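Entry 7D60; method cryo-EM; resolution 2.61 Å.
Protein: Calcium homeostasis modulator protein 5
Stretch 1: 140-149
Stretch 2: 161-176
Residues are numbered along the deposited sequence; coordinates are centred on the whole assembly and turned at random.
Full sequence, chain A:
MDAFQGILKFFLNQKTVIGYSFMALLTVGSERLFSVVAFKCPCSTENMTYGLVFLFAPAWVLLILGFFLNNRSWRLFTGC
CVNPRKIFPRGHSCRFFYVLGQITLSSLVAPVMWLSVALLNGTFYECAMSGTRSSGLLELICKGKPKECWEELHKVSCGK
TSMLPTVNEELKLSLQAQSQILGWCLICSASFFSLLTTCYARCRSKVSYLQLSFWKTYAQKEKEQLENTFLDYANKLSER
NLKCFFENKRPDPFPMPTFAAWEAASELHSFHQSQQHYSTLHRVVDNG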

# COMPACT_ATOMS: atom_id res chain seq x y z
N LEU A 140 42.64 -49.43 -0.40
CA LEU A 140 42.63 -48.24 0.44
C LEU A 140 41.22 -47.86 0.86
O LEU A 140 41.01 -47.35 1.97
CB LEU A 140 43.29 -47.07 -0.28
CG LEU A 140 44.62 -47.34 -0.98
CD1 LEU A 140 45.00 -46.16 -1.84
CD2 LEU A 140 45.71 -47.64 0.03
N ILE A 141 40.23 -48.09 -0.00
CA ILE A 141 38.85 -47.80 0.36
C ILE A 141 38.30 -48.89 1.27
O ILE A 141 37.68 -48.60 2.31
CB ILE A 141 37.98 -47.64 -0.90
CG1 ILE A 141 38.61 -46.63 -1.85
CG2 ILE A 141 36.58 -47.19 -0.52
CD1 ILE A 141 37.93 -46.56 -3.19
N CYS A 142 38.52 -50.15 0.91
CA CYS A 142 38.10 -51.29 1.73
C CYS A 142 39.32 -51.77 2.50
O CYS A 142 40.10 -52.59 2.03
CB CYS A 142 37.52 -52.40 0.86
SG CYS A 142 36.26 -51.89 -0.34
N LYS A 143 39.50 -51.23 3.71
CA LYS A 143 40.60 -51.63 4.58
C LYS A 143 40.16 -52.61 5.66
O LYS A 143 40.69 -53.72 5.76
CB LYS A 143 41.25 -50.39 5.21
CG LYS A 143 42.72 -50.57 5.57
CD LYS A 143 43.53 -51.10 4.41
CE LYS A 143 44.99 -51.25 4.77
NZ LYS A 143 45.79 -51.82 3.65
N GLY A 144 39.19 -52.21 6.48
CA GLY A 144 38.69 -53.07 7.54
C GLY A 144 37.24 -53.43 7.36
O GLY A 144 36.47 -53.46 8.32
N LYS A 145 36.85 -53.70 6.13
CA LYS A 145 35.49 -54.02 5.73
C LYS A 145 35.35 -55.51 5.48
O LYS A 145 36.36 -56.22 5.34
CB LYS A 145 35.13 -53.23 4.46
CG LYS A 145 35.64 -51.81 4.45
CD LYS A 145 34.90 -50.94 5.44
CE LYS A 145 35.49 -49.54 5.44
NZ LYS A 145 36.91 -49.53 5.89
N PRO A 146 34.13 -56.04 5.45
CA PRO A 146 33.93 -57.44 5.05
C PRO A 146 34.31 -57.70 3.60
O PRO A 146 34.58 -56.79 2.81
CB PRO A 146 32.43 -57.68 5.28
CG PRO A 146 31.84 -56.33 5.54
CD PRO A 146 32.93 -55.52 6.13
N LYS A 147 34.32 -58.99 3.25
CA LYS A 147 34.87 -59.43 1.97
C LYS A 147 33.99 -59.07 0.78
O LYS A 147 34.44 -59.18 -0.37
CB LYS A 147 35.10 -60.94 1.99
CG LYS A 147 36.36 -61.37 1.26
CD LYS A 147 36.22 -62.77 0.70
CE LYS A 147 37.37 -63.11 -0.23
NZ LYS A 147 37.11 -64.34 -1.02
N GLU A 148 32.75 -58.64 1.01
CA GLU A 148 31.87 -58.19 -0.07
C GLU A 148 32.03 -56.70 -0.37
O GLU A 148 31.13 -56.09 -0.94
CB GLU A 148 30.41 -58.50 0.27
CG GLU A 148 30.06 -58.32 1.73
CD GLU A 148 28.66 -58.81 2.06
OE1 GLU A 148 27.87 -59.02 1.11
OE2 GLU A 148 28.35 -58.98 3.25
N CYS A 149 33.16 -56.11 0.02
CA CYS A 149 33.51 -54.75 -0.40
C CYS A 149 34.24 -54.73 -1.73
O CYS A 149 34.20 -53.72 -2.43
CB CYS A 149 34.37 -54.08 0.67
SG CYS A 149 34.48 -52.27 0.57
N THR A 161 22.40 -53.01 -0.69
CA THR A 161 23.59 -53.84 -0.62
C THR A 161 23.53 -54.61 0.69
O THR A 161 23.22 -54.03 1.73
CB THR A 161 24.86 -53.01 -0.71
OG1 THR A 161 24.76 -52.12 -1.82
CG2 THR A 161 26.05 -53.91 -0.95
N SER A 162 23.82 -55.91 0.63
CA SER A 162 23.69 -56.77 1.81
C SER A 162 25.01 -56.87 2.56
O SER A 162 25.61 -57.94 2.69
CB SER A 162 23.17 -58.14 1.40
OG SER A 162 22.73 -58.88 2.52
N MET A 163 25.49 -55.73 3.05
CA MET A 163 26.66 -55.70 3.92
C MET A 163 26.45 -54.74 5.08
O MET A 163 27.28 -53.88 5.35
CB MET A 163 27.94 -55.38 3.15
CG MET A 163 27.89 -54.19 2.21
SD MET A 163 29.40 -54.01 1.26
CE MET A 163 30.63 -54.16 2.55
N LEU A 164 25.30 -54.89 5.78
CA LEU A 164 25.05 -54.30 7.10
C LEU A 164 25.08 -52.77 7.11
O LEU A 164 26.12 -52.18 7.42
CB LEU A 164 26.05 -54.84 8.13
CG LEU A 164 25.60 -54.80 9.59
CD1 LEU A 164 24.27 -55.51 9.75
CD2 LEU A 164 26.65 -55.42 10.49
N PRO A 165 23.95 -52.11 6.76
CA PRO A 165 23.95 -50.68 6.36
C PRO A 165 24.58 -49.63 7.27
O PRO A 165 24.59 -48.45 6.90
CB PRO A 165 22.45 -50.39 6.22
CG PRO A 165 21.83 -51.70 5.94
CD PRO A 165 22.60 -52.69 6.74
N THR A 166 25.08 -49.99 8.45
CA THR A 166 26.01 -49.10 9.13
C THR A 166 27.40 -49.14 8.50
O THR A 166 28.20 -48.23 8.74
CB THR A 166 26.12 -49.45 10.61
OG1 THR A 166 26.77 -50.71 10.77
CG2 THR A 166 24.73 -49.52 11.24
N VAL A 167 27.70 -50.16 7.70
CA VAL A 167 28.94 -50.19 6.94
C VAL A 167 28.78 -49.44 5.62
O VAL A 167 29.74 -48.83 5.13
CB VAL A 167 29.39 -51.65 6.73
CG1 VAL A 167 30.77 -51.73 6.11
CG2 VAL A 167 29.38 -52.39 8.04
N ASN A 168 27.58 -49.43 5.04
CA ASN A 168 27.36 -48.69 3.81
C ASN A 168 27.33 -47.19 4.05
O ASN A 168 27.68 -46.41 3.16
CB ASN A 168 26.04 -49.12 3.16
CG ASN A 168 26.12 -50.50 2.56
OD1 ASN A 168 27.19 -50.96 2.16
ND2 ASN A 168 24.98 -51.18 2.48
N GLU A 169 26.92 -46.76 5.24
CA GLU A 169 26.86 -45.34 5.54
C GLU A 169 28.22 -44.74 5.84
O GLU A 169 28.38 -43.52 5.76
CB GLU A 169 25.91 -45.09 6.72
CG GLU A 169 25.25 -43.73 6.74
CD GLU A 169 24.54 -43.39 5.44
OE1 GLU A 169 23.77 -44.23 4.93
OE2 GLU A 169 24.75 -42.27 4.92
N GLU A 170 29.21 -45.56 6.16
CA GLU A 170 30.56 -45.07 6.38
C GLU A 170 31.49 -45.34 5.20
O GLU A 170 32.65 -44.93 5.23
CB GLU A 170 31.16 -45.67 7.65
CG GLU A 170 31.25 -47.17 7.67
CD GLU A 170 32.64 -47.67 7.34
OE1 GLU A 170 33.56 -46.84 7.25
OE2 GLU A 170 32.80 -48.90 7.18
N LEU A 171 31.01 -46.03 4.16
CA LEU A 171 31.73 -46.03 2.90
C LEU A 171 31.34 -44.83 2.04
O LEU A 171 32.10 -44.44 1.16
CB LEU A 171 31.46 -47.33 2.13
CG LEU A 171 32.38 -48.50 2.44
CD1 LEU A 171 31.77 -49.78 1.91
CD2 LEU A 171 33.75 -48.28 1.85
N LYS A 172 30.17 -44.26 2.29
CA LYS A 172 29.76 -43.03 1.63
C LYS A 172 30.34 -41.79 2.30
O LYS A 172 30.22 -40.70 1.74
CB LYS A 172 28.24 -42.92 1.60
CG LYS A 172 27.60 -43.68 0.48
CD LYS A 172 26.09 -43.73 0.65
CE LYS A 172 25.50 -42.34 0.76
NZ LYS A 172 24.05 -42.40 1.08
N LEU A 173 30.93 -41.93 3.48
CA LEU A 173 31.62 -40.82 4.12
C LEU A 173 33.10 -40.83 3.84
O LEU A 173 33.75 -39.78 3.91
CB LEU A 173 31.39 -40.87 5.64
CG LEU A 173 30.07 -40.33 6.18
CD1 LEU A 173 30.14 -40.21 7.68
CD2 LEU A 173 29.72 -39.00 5.56
N SER A 174 33.66 -41.99 3.51
CA SER A 174 35.08 -42.07 3.20
C SER A 174 35.37 -41.67 1.77
O SER A 174 36.51 -41.32 1.45
CB SER A 174 35.58 -43.49 3.46
OG SER A 174 36.94 -43.62 3.10
N LEU A 175 34.37 -41.72 0.89
CA LEU A 175 34.53 -41.28 -0.49
C LEU A 175 34.15 -39.82 -0.67
O LEU A 175 34.72 -39.14 -1.52
CB LEU A 175 33.69 -42.14 -1.43
CG LEU A 175 34.09 -43.60 -1.61
CD1 LEU A 175 33.02 -44.33 -2.39
CD2 LEU A 175 35.42 -43.72 -2.30
N GLN A 176 33.19 -39.34 0.11
CA GLN A 176 32.79 -37.94 0.08
C GLN A 176 33.83 -37.03 0.71
O GLN A 176 33.81 -35.82 0.47
CB GLN A 176 31.44 -37.79 0.79
CG GLN A 176 30.63 -36.56 0.47
CD GLN A 176 30.65 -35.54 1.59
OE1 GLN A 176 31.01 -35.86 2.72
NE2 GLN A 176 30.24 -34.32 1.29

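Apolar packing, with no hydrogen bond across the interface, joins the loop-rich stretch 140-149 to stretch 161-176; together they bury 497 Å². I141, buried, sets its branched side chain against two leucines of the weakly bonded helix: CG2 lies 3.8 Å from L171 CD2, and CD1 lies 3.9 Å from L175 CD2. C142 makes no contact across the interface, but its SG bonds C149 SG at 2.0 Å, closing the loop between them. K145 points toward the other stretch and lays its methylene chain along it, with CD 4.3 Å from V167 CG1 and CE 4.2 Å from L171 CD2. Its NZ stays 4.4 Å from E170 OE2, beyond a salt bridge, so the opposite charges are merely near each other. P146 offers a rigid apolar ring, its CG 3.9 Å from M163 CE; its carbonyl O accepts a hydrogen bond from C149 N (3.2 Å), which folds the loop back. E148 is less comfortable: OE1 and OE2 each lie 3.0 Å from S162 O, acceptor against acceptor, while its backbone O sits 3.5 Å from M163 SD. The long, unbranched M163 reaches onward, placing CE 4.2 Å from C149 CB. Finally, C149 SG meets L171 CD1 at 3.9 Å, so the buried disulfide also serves as an apolar surface.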